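Local coordinates for protein alkylhydroperoxidase AhpD core (Rhodospirillum rubrum, PDB 2OUW) that probably acts as an AhpD-like oxidoreductase that reduces peroxides through a redox-active cysteine pair, at residues V5-D10 and R40-N44; E72-L76 and H91-A95. One frame throughout, in Å; residues are numbered along the deposited sequence. Where two conformers were deposited one is given.

Contact 1: residues V5-D10 and R40-N44; sequences VRLLDD and RGLAN
The N-terminal arm of this all-helical fold lies against the C-terminal part of helix 37-42, where Arg-6, Leu-8 and Asp-10 meet Arg-40 and Asn-44. The arm is extended but forms no regular strand. One backbone bond runs from Leu-8 N to Arg-40 O, at 3.0 Å and almost straight (176°). A CA-H contact from Leu-7 reaches the same oxygen. The Arg-40 side chain then follows the arm. It is fully extended at chi3 (-179°), which carries the guanidinium past Leu-8 to Asp-10. NH1 of Arg-40 gives one bond to Leu-8 O, 3.0 Å long. NH1 and NH2 of Arg-40 also form an end-on salt bridge to Asp-10 OD1, each at 2.9 Å. Both come from the same face of the carboxylate, and the carboxylate and guanidinium planes stand 53° apart. Asp-10 OD1 has a second cationic partner in Arg-27, so two arginines share this oxygen. The arm also covers Gly-41: Val-5 CG2 and Leu-7 CD2 rest on its backbone, leaving little room for a side chain there. Val-5 packs on Met-125 and Leu-7 on Pro-128, both of a neighbouring subunit. Leu-8 CD2 meets Ala-43 CB at 3.8 Å. The Arg-6 guanidinium has its strongest partner in Glu-12, and one water joins Arg-6 NH2 to Asn-44 OD1. The Asn-44 amide is fixed in rotation by two bonds close to its plane: ND2 donates to Arg-6 O at 2.7 Å and to Gly-41 O at 2.9 Å.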
# COMPACT_ATOMS: atom_id res chain seq x y z
N VAL B 5 0.73 15.73 16.28
CA VAL B 5 -0.15 16.09 17.37
C VAL B 5 0.69 16.08 18.63
O VAL B 5 1.77 15.47 18.67
CB VAL B 5 -1.34 15.07 17.54
CG1 VAL B 5 -2.17 15.01 16.27
CG2 VAL B 5 -0.84 13.67 17.92
N ARG B 6 0.17 16.73 19.65
CA ARG B 6 0.81 16.75 20.94
C ARG B 6 0.71 15.37 21.59
O ARG B 6 -0.29 14.68 21.41
CB ARG B 6 0.12 17.79 21.82
CG ARG B 6 1.03 18.84 22.40
CD ARG B 6 0.28 20.15 22.65
NE ARG B 6 -1.03 19.92 23.25
CZ ARG B 6 -1.22 19.52 24.50
NH1 ARG B 6 -0.20 19.29 25.32
NH2 ARG B 6 -2.46 19.35 24.93
N LEU B 7 1.76 14.97 22.33
CA LEU B 7 1.71 13.75 23.13
C LEU B 7 1.49 14.10 24.59
O LEU B 7 2.36 14.70 25.23
CB LEU B 7 3.00 12.95 22.98
CG LEU B 7 3.38 12.50 21.57
CD1 LEU B 7 4.57 11.56 21.69
CD2 LEU B 7 2.25 11.83 20.84
N LEU B 8 0.33 13.74 25.12
CA LEU B 8 -0.08 14.17 26.46
C LEU B 8 0.68 13.40 27.53
O LEU B 8 0.82 12.19 27.43
CB LEU B 8 -1.59 13.99 26.64
CG LEU B 8 -2.47 15.16 26.17
CD1 LEU B 8 -2.42 15.35 24.68
CD2 LEU B 8 -3.92 15.00 26.65
N ASP B 9 1.18 14.11 28.55
CA ASP B 9 1.91 13.50 29.65
C ASP B 9 0.95 13.17 30.77
O ASP B 9 -0.19 13.62 30.77
CB ASP B 9 3.06 14.40 30.17
CG ASP B 9 2.58 15.71 30.82
OD1 ASP B 9 1.44 15.81 31.32
OD2 ASP B 9 3.39 16.66 30.82
N ASP B 10 1.43 12.38 31.73
CA ASP B 10 0.59 11.95 32.86
C ASP B 10 0.04 13.10 33.68
O ASP B 10 -1.12 13.07 34.13
CB ASP B 10 1.36 10.97 33.74
CG ASP B 10 1.62 9.64 33.04
OD1 ASP B 10 0.90 9.31 32.07
OD2 ASP B 10 2.52 8.89 33.47
N ARG B 40 -1.09 8.54 23.89
CA ARG B 40 -0.81 9.89 24.27
C ARG B 40 -1.12 10.88 23.16
O ARG B 40 -1.41 12.03 23.43
CB ARG B 40 0.66 10.00 24.69
CG ARG B 40 0.97 9.17 25.93
CD ARG B 40 2.32 9.46 26.55
NE ARG B 40 2.53 8.59 27.71
CZ ARG B 40 2.03 8.80 28.92
NH1 ARG B 40 1.27 9.85 29.20
NH2 ARG B 40 2.29 7.91 29.88
N GLY B 41 -1.06 10.43 21.91
CA GLY B 41 -1.50 11.18 20.76
C GLY B 41 -3.01 11.08 20.56
O GLY B 41 -3.67 12.10 20.25
N LEU B 42 -3.58 9.89 20.71
CA LEU B 42 -5.05 9.75 20.66
C LEU B 42 -5.72 10.57 21.75
O LEU B 42 -6.83 11.05 21.57
CB LEU B 42 -5.50 8.30 20.74
CG LEU B 42 -5.05 7.40 19.58
CD1 LEU B 42 -5.30 5.95 19.89
CD2 LEU B 42 -5.75 7.79 18.30
N ALA B 43 -5.03 10.78 22.87
CA ALA B 43 -5.57 11.53 24.00
C ALA B 43 -6.04 12.95 23.69
O ALA B 43 -6.81 13.54 24.48
CB ALA B 43 -4.54 11.55 25.15
N ASN B 44 -5.56 13.53 22.59
CA ASN B 44 -6.06 14.84 22.15
C ASN B 44 -7.55 14.85 21.81
O ASN B 44 -8.18 15.89 21.83
CB ASN B 44 -5.29 15.34 20.93
CG ASN B 44 -3.87 15.67 21.25
OD1 ASN B 44 -3.59 16.72 21.81
ND2 ASN B 44 -2.95 14.78 20.91
O HOH W 1 -2.26 18.24 19.33
O HOH W 2 -5.07 18.57 23.11

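Contact 2: residues E72-L76 and H91-A95; sequences EMIYL and HTAAA
The His-91 ring is held in two ways at once: Tyr-75 covers one face and the Glu-72 carboxylate binds its edge. The two rings form a close offset stack, with planes 18° apart. His-91 NE2 lies only 3.1 Å from Tyr-75 CE1. At the other ring nitrogen, His-91 ND1 donates to Glu-72 OE1 at 2.7 Å. The bond is nearly straight, lies in the imidazole plane and uses the syn lone pair of OE1. A bend at chi2 (-54°) turns the end of the Glu-72 chain toward His-91, and the carboxylate lies nearly coplanar with the imidazole. Ala-94 CB packs on the carboxylate, 3.5 Å from Glu-72 CD. Glu-72 OE2 pairs with Lys-98, and Tyr-75 OH bonds Thr-118 of a neighbouring subunit. An alanine in place of His-91 would probably leave Glu-72 OE1 without its donor and open a gap over the face of Tyr-75. Further along, Leu-76 CD1 touches Thr-92 OG1 at 3.2 Å, while that hydroxyl bonds Ala-88 O. The segments 72-76 and 91-95, on helices 68-81 and 85-97, run antiparallel at 163°, and their axes approach to 8.9 Å. His-91 NE2 bonds an unidentified ligand, which may mark a pocket. His-91 follows the Cys-84 to Cys-87 disulfide by one helical turn. This is consistent with the glutamate, CXXC and histidine active site of AhpD relatives.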
# COMPACT_ATOMS: atom_id res chain seq x y z
N GLU B 72 -1.17 -11.14 18.43
CA GLU B 72 -0.11 -10.15 18.24
C GLU B 72 0.73 -10.42 16.99
O GLU B 72 1.19 -9.48 16.35
CB GLU B 72 0.83 -10.08 19.45
CG GLU B 72 0.40 -9.15 20.55
CD GLU B 72 0.12 -7.71 20.12
OE1 GLU B 72 0.71 -7.19 19.15
OE2 GLU B 72 -0.72 -7.09 20.80
N MSE B 73 0.92 -11.68 16.64
CA MSE B 73 1.74 -11.98 15.45
C MSE B 73 0.98 -11.58 14.20
O MSE B 73 1.56 -11.03 13.26
CB MSE B 73 2.13 -13.45 15.43
CG MSE B 73 3.01 -13.82 16.61
SE MSE B 73 3.64 -15.66 16.60
CE MSE B 73 2.24 -16.55 15.57
N ILE B 74 -0.32 -11.81 14.19
CA ILE B 74 -1.13 -11.36 13.08
C ILE B 74 -1.07 -9.82 13.01
O ILE B 74 -0.84 -9.25 11.93
CB ILE B 74 -2.57 -11.81 13.21
CG1 ILE B 74 -2.68 -13.32 13.00
CG2 ILE B 74 -3.43 -11.12 12.18
CD1 ILE B 74 -4.01 -13.91 13.48
N TYR B 75 -1.23 -9.15 14.15
CA TYR B 75 -1.17 -7.68 14.21
C TYR B 75 0.15 -7.14 13.69
O TYR B 75 0.21 -6.11 13.00
CB TYR B 75 -1.39 -7.20 15.64
CG TYR B 75 -2.21 -5.92 15.83
CD1 TYR B 75 -1.72 -4.69 15.42
CD2 TYR B 75 -3.44 -5.95 16.45
CE1 TYR B 75 -2.45 -3.51 15.64
CE2 TYR B 75 -4.17 -4.79 16.67
CZ TYR B 75 -3.67 -3.58 16.27
OH TYR B 75 -4.40 -2.41 16.48
N LEU B 76 1.22 -7.85 14.02
CA LEU B 76 2.54 -7.47 13.58
C LEU B 76 2.70 -7.63 12.08
O LEU B 76 3.26 -6.76 11.41
CB LEU B 76 3.60 -8.25 14.34
CG LEU B 76 5.04 -8.19 13.84
CD1 LEU B 76 5.56 -6.76 13.86
CD2 LEU B 76 5.90 -9.10 14.67
N HIS B 91 4.27 -3.63 18.14
CA HIS B 91 3.74 -5.00 18.12
C HIS B 91 4.79 -6.09 18.14
O HIS B 91 4.48 -7.25 18.47
CB HIS B 91 2.74 -5.17 17.00
CG HIS B 91 1.54 -4.32 17.20
ND1 HIS B 91 0.52 -4.69 18.04
CD2 HIS B 91 1.25 -3.07 16.77
CE1 HIS B 91 -0.37 -3.72 18.09
NE2 HIS B 91 0.02 -2.74 17.31
N THR B 92 6.04 -5.73 17.83
CA THR B 92 7.13 -6.69 18.04
C THR B 92 7.41 -6.77 19.57
O THR B 92 7.64 -7.85 20.13
CB THR B 92 8.39 -6.32 17.21
OG1 THR B 92 8.06 -6.31 15.80
CG2 THR B 92 9.47 -7.30 17.45
N ALA B 93 7.34 -5.62 20.24
CA ALA B 93 7.55 -5.59 21.67
C ALA B 93 6.43 -6.36 22.37
O ALA B 93 6.69 -7.15 23.27
CB ALA B 93 7.63 -4.17 22.18
N ALA B 94 5.19 -6.14 21.93
CA ALA B 94 4.03 -6.81 22.48
C ALA B 94 4.05 -8.31 22.24
O ALA B 94 3.68 -9.08 23.11
CB ALA B 94 2.76 -6.21 21.90
N ALA B 95 4.45 -8.73 21.04
CA ALA B 95 4.63 -10.16 20.74
C ALA B 95 5.66 -10.79 21.67
O ALA B 95 5.44 -11.89 22.20
CB ALA B 95 5.02 -10.36 19.27

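In the fold
Both segments of contact 1 precede those of contact 2 in the sequence. Contact 1 lies about 18 Å from the chain centre and joins the N-terminal arm to helix 37-42. Contact 2 lies about 6 Å from that centre, between helices 68-81 and 85-97. Their centres are about 23 Å apart and their nearest atoms about 9 Å. Helix 46-60 neighbours both: Leu-42, beside contact 1 but not part of it, meets its start, while Glu-72 and Tyr-75 meet Met-60 at its end. Both contacts reach the same neighbouring copy in the six-chain assembly. Thr-4 of a further subunit packs on Thr-92. Contact 1 thus fastens the arm at the periphery, while contact 2 holds probable active-site residues.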